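Local coordinates for sterol regulatory element-binding protein cleavage-activating protein (Schizosaccharomyces pombe, PDB 4YHC) that escorts the transcription factor precursor Sre1 to its proteolytic processing when sterol or oxygen runs low, represented here by its WD40 domain, at residues Gly86-Leu91 and Val123-Gly128; Lys136-Val141 and Leu154-Glu159; Thr76-Ala81 and Ser119-Phe124. The protein carries 9 engineered substitutions. One frame throughout, in Å; residues are numbered along the deposited sequence.

Interaction 1. Residues Gly86-Leu91 and Val123-Gly128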
loop_
_atom_site.group_PDB
_atom_site.type_symbol
_atom_site.label_atom_id
_atom_site.label_comp_id
_atom_site.label_asym_id
_atom_site.label_seq_id
_atom_site.Cartn_x
_atom_site.Cartn_y
_atom_site.Cartn_z
ATOM N N GLY A 86 6.853 1.984 -11.917
ATOM C CA GLY A 86 8.004 1.224 -11.451
ATOM C C GLY A 86 9.292 1.338 -12.237
ATOM O O GLY A 86 10.124 0.417 -12.220
ATOM N N ASN A 87 9.445 2.441 -12.962
ATOM C CA ASN A 87 10.643 2.671 -13.781
ATOM C C ASN A 87 11.634 3.628 -13.179
ATOM O O ASN A 87 12.821 3.605 -13.554
ATOM C CB ASN A 87 10.260 3.191 -15.170
ATOM C CG ASN A 87 9.409 2.207 -15.913
ATOM O OD1 ASN A 87 9.701 1.036 -15.927
ATOM N ND2 ASN A 87 8.301 2.656 -16.420
ATOM N N TYR A 88 11.152 4.484 -12.281
ATOM C CA TYR A 88 11.982 5.470 -11.608
ATOM C C TYR A 88 11.824 5.387 -10.076
ATOM O O TYR A 88 10.746 5.048 -9.549
ATOM C CB TYR A 88 11.580 6.890 -12.103
ATOM C CG TYR A 88 11.698 7.004 -13.577
ATOM C CD1 TYR A 88 12.958 7.150 -14.200
ATOM C CD2 TYR A 88 10.598 6.910 -14.384
ATOM C CE1 TYR A 88 13.073 7.209 -15.585
ATOM C CE2 TYR A 88 10.720 6.946 -15.779
ATOM C CZ TYR A 88 11.966 7.086 -16.362
ATOM O OH TYR A 88 12.062 7.127 -17.749
ATOM N N VAL A 89 12.888 5.683 -9.373
ATOM C CA VAL A 89 12.852 5.817 -7.918
ATOM C C VAL A 89 13.360 7.209 -7.558
ATOM O O VAL A 89 14.345 7.714 -8.213
ATOM C CB VAL A 89 13.707 4.754 -7.237
ATOM C CG1 VAL A 89 13.471 4.758 -5.744
ATOM C CG2 VAL A 89 13.330 3.365 -7.717
ATOM N N SER A 90 12.699 7.836 -6.574
ATOM C CA SER A 90 13.153 9.094 -5.974
ATOM C C SER A 90 13.617 8.843 -4.596
ATOM O O SER A 90 12.856 8.316 -3.798
ATOM C CB SER A 90 12.053 10.162 -5.863
ATOM O OG SER A 90 10.906 9.650 -5.185
ATOM N N LEU A 91 14.862 9.210 -4.318
ATOM C CA LEU A 91 15.453 9.081 -2.991
ATOM C C LEU A 91 15.690 10.502 -2.432
ATOM O O LEU A 91 16.196 11.363 -3.138
ATOM C CB LEU A 91 16.777 8.360 -3.079
ATOM C CG LEU A 91 16.890 6.933 -3.586
ATOM C CD1 LEU A 91 18.354 6.537 -3.585
ATOM C CD2 LEU A 91 16.089 6.011 -2.679
ATOM N N VAL A 123 6.616 11.274 0.291
ATOM C CA VAL A 123 6.777 11.668 -1.101
ATOM C C VAL A 123 5.950 10.850 -2.061
ATOM O O VAL A 123 5.891 9.677 -1.885
ATOM C CB VAL A 123 8.247 11.510 -1.517
ATOM C CG1 VAL A 123 8.382 11.880 -2.987
ATOM C CG2 VAL A 123 9.137 12.402 -0.675
ATOM N N PHE A 124 5.328 11.456 -3.071
ATOM C CA PHE A 124 4.426 10.751 -3.987
ATOM C C PHE A 124 4.706 11.264 -5.350
ATOM O O PHE A 124 4.858 12.448 -5.503
ATOM C CB PHE A 124 2.935 11.191 -3.836
ATOM C CG PHE A 124 2.482 11.321 -2.466
ATOM C CD1 PHE A 124 2.350 10.230 -1.697
ATOM C CD2 PHE A 124 2.143 12.559 -1.962
ATOM C CE1 PHE A 124 1.905 10.331 -0.418
ATOM C CE2 PHE A 124 1.718 12.687 -0.677
ATOM C CZ PHE A 124 1.605 11.566 0.106
ATOM N N TRP A 125 4.718 10.383 -6.329
ATOM C CA TRP A 125 4.713 10.739 -7.747
ATOM C C TRP A 125 3.289 10.767 -8.302
ATOM O O TRP A 125 2.496 9.837 -8.057
ATOM C CB TRP A 125 5.429 9.653 -8.520
ATOM C CG TRP A 125 6.926 9.541 -8.298
ATOM C CD1 TRP A 125 7.545 9.185 -7.165
ATOM C CD2 TRP A 125 7.931 9.693 -9.270
ATOM N NE1 TRP A 125 8.873 9.080 -7.367
ATOM C CE2 TRP A 125 9.141 9.385 -8.666
ATOM C CE3 TRP A 125 7.917 10.003 -10.626
ATOM C CZ2 TRP A 125 10.386 9.444 -9.351
ATOM C CZ3 TRP A 125 9.134 10.011 -11.334
ATOM C CH2 TRP A 125 10.347 9.770 -10.692
ATOM N N MET A 126 2.961 11.781 -9.083
ATOM C CA MET A 126 1.678 11.770 -9.742
ATOM C C MET A 126 1.859 12.085 -11.235
ATOM O O MET A 126 2.650 12.927 -11.588
ATOM C CB MET A 126 0.738 12.760 -9.098
ATOM C CG MET A 126 0.615 12.531 -7.552
ATOM S SD MET A 126 -0.539 13.670 -6.816
ATOM C CE MET A 126 -1.984 12.694 -7.011
ATOM N N PRO A 127 1.096 11.431 -12.086
ATOM C CA PRO A 127 1.262 11.643 -13.531
ATOM C C PRO A 127 0.888 13.063 -13.873
ATOM O O PRO A 127 -0.067 13.548 -13.331
ATOM C CB PRO A 127 0.280 10.644 -14.179
ATOM C CG PRO A 127 -0.700 10.261 -13.094
ATOM C CD PRO A 127 -0.016 10.514 -11.752
ATOM N N GLY A 128 1.714 13.760 -14.652
ATOM C CA GLY A 128 1.343 15.065 -15.195
ATOM C C GLY A 128 0.842 14.918 -16.621
ATOM O O GLY A 128 -0.036 14.122 -16.905
#

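Interaction 2. Residues Lys136-Val141 and Leu154-Glu159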
loop_
_atom_site.group_PDB
_atom_site.type_symbol
_atom_site.label_atom_id
_atom_site.label_comp_id
_atom_site.label_asym_id
_atom_site.label_seq_id
_atom_site.Cartn_x
_atom_site.Cartn_y
_atom_site.Cartn_z
ATOM N N LYS A 136 8.192 12.057 -20.474
ATOM C CA LYS A 136 7.139 11.977 -19.466
ATOM C C LYS A 136 7.210 13.172 -18.530
ATOM O O LYS A 136 8.301 13.606 -18.114
ATOM C CB LYS A 136 7.319 10.750 -18.589
ATOM C CG LYS A 136 7.487 9.446 -19.317
ATOM C CD LYS A 136 7.658 8.327 -18.302
ATOM C CE LYS A 136 7.895 6.996 -18.990
ATOM N NZ LYS A 136 7.214 6.847 -20.318
ATOM N N ASN A 137 6.046 13.634 -18.123
ATOM C CA ASN A 137 5.942 14.622 -17.090
ATOM C C ASN A 137 5.285 14.076 -15.826
ATOM O O ASN A 137 4.371 13.272 -15.925
ATOM C CB ASN A 137 5.097 15.757 -17.610
ATOM C CG ASN A 137 5.162 16.927 -16.696
ATOM O OD1 ASN A 137 4.152 17.365 -16.143
ATOM N ND2 ASN A 137 6.375 17.391 -16.457
ATOM N N PHE A 138 5.775 14.487 -14.664
ATOM C CA PHE A 138 5.250 14.049 -13.377
ATOM C C PHE A 138 5.144 15.242 -12.479
ATOM O O PHE A 138 5.883 16.201 -12.642
ATOM C CB PHE A 138 6.171 13.039 -12.661
ATOM C CG PHE A 138 6.356 11.737 -13.380
ATOM C CD1 PHE A 138 5.398 10.704 -13.281
ATOM C CD2 PHE A 138 7.444 11.542 -14.194
ATOM C CE1 PHE A 138 5.581 9.505 -13.932
ATOM C CE2 PHE A 138 7.625 10.329 -14.858
ATOM C CZ PHE A 138 6.698 9.323 -14.742
ATOM N N GLU A 139 4.243 15.149 -11.499
ATOM C CA GLU A 139 4.343 15.953 -10.299
ATOM C C GLU A 139 4.862 15.152 -9.125
ATOM O O GLU A 139 4.364 14.069 -8.840
ATOM C CB GLU A 139 3.004 16.586 -10.021
ATOM C CG GLU A 139 2.655 17.570 -11.128
ATOM C CD GLU A 139 1.296 18.184 -10.961
ATOM O OE1 GLU A 139 0.308 17.401 -10.965
ATOM O OE2 GLU A 139 1.247 19.441 -10.808
ATOM N N LEU A 140 5.908 15.661 -8.484
ATOM C CA LEU A 140 6.537 15.014 -7.368
ATOM C C LEU A 140 6.147 15.812 -6.156
ATOM O O LEU A 140 6.543 17.004 -6.031
ATOM C CB LEU A 140 8.063 15.015 -7.488
ATOM C CG LEU A 140 8.931 13.810 -7.235
ATOM C CD1 LEU A 140 10.391 14.233 -6.997
ATOM C CD2 LEU A 140 8.442 12.882 -6.140
ATOM N N VAL A 141 5.411 15.188 -5.248
ATOM C CA VAL A 141 4.875 15.902 -4.102
ATOM C C VAL A 141 5.624 15.501 -2.849
ATOM O O VAL A 141 5.808 14.311 -2.531
ATOM C CB VAL A 141 3.381 15.610 -3.941
ATOM C CG1 VAL A 141 2.786 16.343 -2.743
ATOM C CG2 VAL A 141 2.627 15.987 -5.227
ATOM N N LEU A 154 8.433 17.603 -12.746
ATOM C CA LEU A 154 9.556 16.776 -13.126
ATOM C C LEU A 154 9.324 16.332 -14.539
ATOM O O LEU A 154 8.318 15.684 -14.817
ATOM C CB LEU A 154 9.643 15.570 -12.174
ATOM C CG LEU A 154 10.666 14.499 -12.463
ATOM C CD1 LEU A 154 12.099 15.047 -12.501
ATOM C CD2 LEU A 154 10.522 13.408 -11.411
ATOM N N THR A 155 10.247 16.662 -15.430
ATOM C CA THR A 155 10.190 16.132 -16.788
ATOM C C THR A 155 11.327 15.178 -17.022
ATOM O O THR A 155 12.479 15.473 -16.717
ATOM C CB THR A 155 10.234 17.226 -17.881
ATOM O OG1 THR A 155 9.123 18.094 -17.716
ATOM C CG2 THR A 155 10.076 16.597 -19.248
ATOM N N ILE A 156 11.015 14.037 -17.612
ATOM C CA ILE A 156 11.996 13.027 -17.854
ATOM C C ILE A 156 12.063 12.725 -19.329
ATOM O O ILE A 156 11.035 12.566 -19.990
ATOM C CB ILE A 156 11.663 11.753 -17.064
ATOM C CG1 ILE A 156 11.832 12.045 -15.576
ATOM C CG2 ILE A 156 12.536 10.591 -17.514
ATOM C CD1 ILE A 156 11.634 10.815 -14.700
ATOM N N GLU A 157 13.298 12.659 -19.829
ATOM C CA GLU A 157 13.558 12.295 -21.208
ATOM C C GLU A 157 14.554 11.150 -21.284
ATOM O O GLU A 157 14.978 10.607 -20.284
ATOM C CB GLU A 157 14.074 13.510 -21.961
ATOM C CG GLU A 157 13.041 14.603 -22.065
ATOM C CD GLU A 157 13.422 15.667 -23.063
ATOM O OE1 GLU A 157 13.423 16.856 -22.672
ATOM O OE2 GLU A 157 13.719 15.327 -24.234
ATOM N N ILE A 158 14.904 10.755 -22.493
ATOM C CA ILE A 158 15.904 9.714 -22.685
ATOM C C ILE A 158 17.240 10.201 -22.093
ATOM O O ILE A 158 17.862 9.540 -21.259
ATOM C CB ILE A 158 16.086 9.378 -24.188
ATOM C CG1 ILE A 158 14.726 9.057 -24.862
ATOM C CG2 ILE A 158 17.072 8.222 -24.337
ATOM C CD1 ILE A 158 14.100 10.193 -25.648
ATOM N N GLU A 159 17.635 11.395 -22.518
ATOM C CA GLU A 159 18.896 12.015 -22.109
ATOM C C GLU A 159 18.940 12.161 -20.591
ATOM O O GLU A 159 19.709 11.473 -19.925
ATOM C CB GLU A 159 19.073 13.380 -22.800
ATOM C CG GLU A 159 18.600 13.405 -24.250
ATOM C CD GLU A 159 17.129 13.755 -24.366
ATOM O OE1 GLU A 159 16.325 12.889 -24.788
ATOM O OE2 GLU A 159 16.785 14.898 -24.007
#

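Interaction 3. Residues Thr76-Ala81 and Ser119-Phe124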
loop_
_atom_site.group_PDB
_atom_site.type_symbol
_atom_site.label_atom_id
_atom_site.label_comp_id
_atom_site.label_asym_id
_atom_site.label_seq_id
_atom_site.Cartn_x
_atom_site.Cartn_y
_atom_site.Cartn_z
ATOM N N THR A 76 22.302 10.312 4.814
ATOM C CA THR A 76 20.963 10.482 5.338
ATOM C C THR A 76 19.959 10.030 4.293
ATOM O O THR A 76 20.159 10.222 3.071
ATOM C CB THR A 76 20.637 11.939 5.708
ATOM O OG1 THR A 76 20.815 12.797 4.563
ATOM C CG2 THR A 76 21.504 12.411 6.863
ATOM N N LEU A 77 18.836 9.482 4.755
ATOM C CA LEU A 77 17.785 9.064 3.803
ATOM C C LEU A 77 16.499 9.295 4.526
ATOM O O LEU A 77 16.207 8.592 5.487
ATOM C CB LEU A 77 17.942 7.596 3.470
ATOM C CG LEU A 77 17.632 6.939 2.115
ATOM C CD1 LEU A 77 16.921 5.603 2.301
ATOM C CD2 LEU A 77 16.931 7.788 1.095
ATOM N N LYS A 78 15.750 10.313 4.098
ATOM C CA LYS A 78 14.512 10.625 4.725
ATOM C C LYS A 78 13.303 9.979 4.003
ATOM O O LYS A 78 12.268 9.849 4.610
ATOM C CB LYS A 78 14.288 12.140 4.672
ATOM C CG LYS A 78 15.138 13.062 5.535
ATOM C CD LYS A 78 14.428 14.434 5.619
ATOM C CE LYS A 78 14.582 15.159 6.943
ATOM N NZ LYS A 78 13.421 16.067 7.193
ATOM N N ALA A 79 13.380 9.714 2.696
ATOM C CA ALA A 79 12.195 9.130 2.004
ATOM C C ALA A 79 12.610 8.489 0.710
ATOM O O ALA A 79 13.652 8.818 0.140
ATOM C CB ALA A 79 11.165 10.198 1.676
ATOM N N ILE A 80 11.783 7.531 0.308
ATOM C CA ILE A 80 11.885 6.871 -0.969
ATOM C C ILE A 80 10.532 6.779 -1.610
ATOM O O ILE A 80 9.545 6.694 -0.911
ATOM C CB ILE A 80 12.471 5.452 -0.826
ATOM C CG1 ILE A 80 12.557 4.807 -2.208
ATOM C CG2 ILE A 80 11.612 4.557 0.090
ATOM C CD1 ILE A 80 13.145 3.417 -2.169
ATOM N N ALA A 81 10.472 6.809 -2.934
ATOM C CA ALA A 81 9.211 6.594 -3.605
ATOM C C ALA A 81 9.443 6.181 -5.028
ATOM O O ALA A 81 10.521 6.438 -5.600
ATOM C CB ALA A 81 8.341 7.801 -3.503
ATOM N N SER A 119 12.017 17.140 10.305
ATOM C CA SER A 119 10.799 17.031 9.540
ATOM C C SER A 119 10.762 15.620 8.994
ATOM O O SER A 119 11.770 15.093 8.526
ATOM C CB SER A 119 10.791 18.045 8.398
ATOM O OG SER A 119 9.468 18.311 7.981
ATOM N N LYS A 120 9.602 15.007 9.127
ATOM C CA LYS A 120 9.305 13.735 8.540
ATOM C C LYS A 120 8.696 14.000 7.143
ATOM O O LYS A 120 7.847 14.851 6.996
ATOM C CB LYS A 120 8.325 12.977 9.447
ATOM C CG LYS A 120 9.000 12.038 10.440
ATOM C CD LYS A 120 9.851 12.732 11.510
ATOM C CE LYS A 120 10.843 11.754 12.139
ATOM N NZ LYS A 120 11.101 11.967 13.591
ATOM N N LEU A 121 9.147 13.258 6.143
ATOM C CA LEU A 121 8.643 13.408 4.777
ATOM C C LEU A 121 7.762 12.269 4.308
ATOM O O LEU A 121 8.047 11.110 4.590
ATOM C CB LEU A 121 9.808 13.454 3.795
ATOM C CG LEU A 121 10.786 14.594 3.896
ATOM C CD1 LEU A 121 11.518 14.643 2.553
ATOM C CD2 LEU A 121 10.126 15.936 4.198
ATOM N N ASN A 122 6.746 12.606 3.533
ATOM C CA ASN A 122 6.094 11.633 2.678
ATOM C C ASN A 122 6.211 12.135 1.256
ATOM O O ASN A 122 5.983 13.324 1.053
ATOM C CB ASN A 122 4.658 11.512 3.094
ATOM C CG ASN A 122 4.008 10.268 2.560
ATOM O OD1 ASN A 122 4.684 9.346 2.082
ATOM N ND2 ASN A 122 2.676 10.229 2.628
ATOM N N VAL A 123 6.616 11.274 0.291
ATOM C CA VAL A 123 6.777 11.668 -1.101
ATOM C C VAL A 123 5.950 10.850 -2.061
ATOM O O VAL A 123 5.891 9.677 -1.885
ATOM C CB VAL A 123 8.247 11.510 -1.517
ATOM C CG1 VAL A 123 8.382 11.880 -2.987
ATOM C CG2 VAL A 123 9.137 12.402 -0.675
ATOM N N PHE A 124 5.328 11.456 -3.071
ATOM C CA PHE A 124 4.426 10.751 -3.987
ATOM C C PHE A 124 4.706 11.264 -5.350
ATOM O O PHE A 124 4.858 12.448 -5.503
ATOM C CB PHE A 124 2.935 11.191 -3.836
ATOM C CG PHE A 124 2.482 11.321 -2.466
ATOM C CD1 PHE A 124 2.350 10.230 -1.697
ATOM C CD2 PHE A 124 2.143 12.559 -1.962
ATOM C CE1 PHE A 124 1.905 10.331 -0.418
ATOM C CE2 PHE A 124 1.718 12.687 -0.677
ATOM C CZ PHE A 124 1.605 11.566 0.106
HETATM O O HOH W 1 11.074 11.395 6.791
HETATM O O HOH W 2 7.817 8.559 1.164
#

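Interaction 1. Residues Gly86-Leu91 and Val123-Gly128
W125 lays the six-membered half of its indole against the CB of Y88 and the backbone of strand 88-91, with the pyrrole nitrogen reaching on to S90. The contact illustrates how neighbouring blades of a WD40 beta-propeller are sealed: Y88 and S90 belong to the second strand of one four-stranded blade, W125 to the first strand of the next, and the two segments fall in the predicted repeats WD 2 and WD 3. The strand axes stay 9.1 Å apart, so side chains rather than backbone bonds must bridge the blades. The closest apolar approach is W125 CH2 to Y88 CB at 3.4 Å. Beside it, CZ2 packs on S90 CB at 3.9 Å. The phenol of Y88 leads away from strand 123-127, so its CB does the touching. At the polar end, W125 NE1 donates a hydrogen bond to S90 OG of 3.0 Å. The bond is somewhat bent, 142° at the hydrogen, and the oxygen sits 25° out of the indole plane. S90 holds OG between its own backbone N and carbonyl carbon (chi1 53°), a position from which the hydroxyl also bonds the carbonyl O of A81. Since that carbonyl can only accept, OG gives its proton there and receives the indole N-H, so both roles of this buried hydroxyl are used. An alanine in place of W125 would probably leave S90 OG without its N-H donor and open a gap beside Y88 CB and S90 CB at the blade interface. I99 of the same blade as S90 and the loop residues D83 and P84 also touch the indole. Next to the hydrogen bond, V123 CG1 approaches S90 OG at 4.0 Å.

Interaction 2. Residues Lys136-Val141 and Leu154-Glu159
F138 starts with its CB beside the CB of L154, 4.3 Å away, and sends its ring out on the same face of the sheet. With CG turned beside the backbone N (chi1 -64°), the ring starts toward I156, and CE2 meets I156 CD1 at 4.0 Å, the two side chains crossing at a slant. The ring also meets W125 edge-to-face, which ties this hairpin to the blade interface. Strands 136-144 and 148-156 are the second and third strands of one propeller blade, an antiparallel beta hairpin. F138 with L154 and K136 with I156 are hydrogen-bonded pairs, each closed by two backbone bonds; F138 N to L154 O measures 2.8 Å. N137 and T155 form the non-hydrogen-bonded pair between them, their side chains on the opposite face. There N137 ND2 gives a weak bond to T155 OG1, 3.1 Å long and bent to 129°, while N137 OD1 takes another weak one from T129 N. From the backbone of this pair, T155 CA makes a CA-H...O contact with K136 O at 3.4 Å. Beyond F138, L140 CG approaches L154 CD2 at 4.5 Å. The chemistry thus divides by face: F138, L140, L154, I156 and the stem of K136, whose NZ leads away to a weak bond with D132 O, make a mainly apolar surface, whereas N137 and T155 add only a weak polar link to a hairpin held chiefly by its backbone.

Interaction 3. Residues Thr76-Ala81 and Ser119-Phe124
A79 offers its CB as a small bump that drops between two side chains of the next blade, meeting L121 CB at 4.1 Å and V123 CG2 at 3.8 Å. Two residues on, A81 CB sits against V123 O at 3.5 Å, with V123 CG1 beside it at 4.1 Å. Small alanines facing larger branched residues are consistent with the close approach of the first strands of two adjacent propeller blades, which run at 16° with axes 6.6 Å apart. That spacing is bridged by water rather than by direct backbone bonds. One water donates to K78 O and accepts from L121 N at 2.8 Å; a second links I80 O to V123 N in the same way. At the start of strand 79-82, K78, which forms a classic beta bulge with A79 opposite F92, slants over L121 with its CD 4.0 Å from L121 CG. The chain bends at chi3, which sets CE 3.2 Å from S119 O, and NZ ends beside the same oxygen, but improbably close; S119 is poorly ordered, so the bond's details are doubtful. S119 OG itself is bonded to E144. The chemistry implies a mixed joint: aliphatic carbons packed directly, with water linking K78 O to L121 N and I80 O to V123 N.

Overall arrangement
From the N terminus, residues 76-81 open interaction 3 and, one turn later, residues 86-91 open interaction 1 on the adjacent strand of the same blade. Both then wait for strand 121-127: interaction 3 closes at 119-124 and interaction 1 at 123-128, so the two loops open one after the other and end on the same strand, overlapping at V123 and F124, neither nested in the other. Together they dock one face of strands 79-82 and 88-92 onto the first strand of the following blade. Interaction 2 comes afterwards in series, closing a short hairpin loop. Strand 136-144 lies beside strand 121-127, with M126 N probably hydrogen-bonded to E139 O, so interaction 2 extends that blade's sheet from its first strand to its second and third.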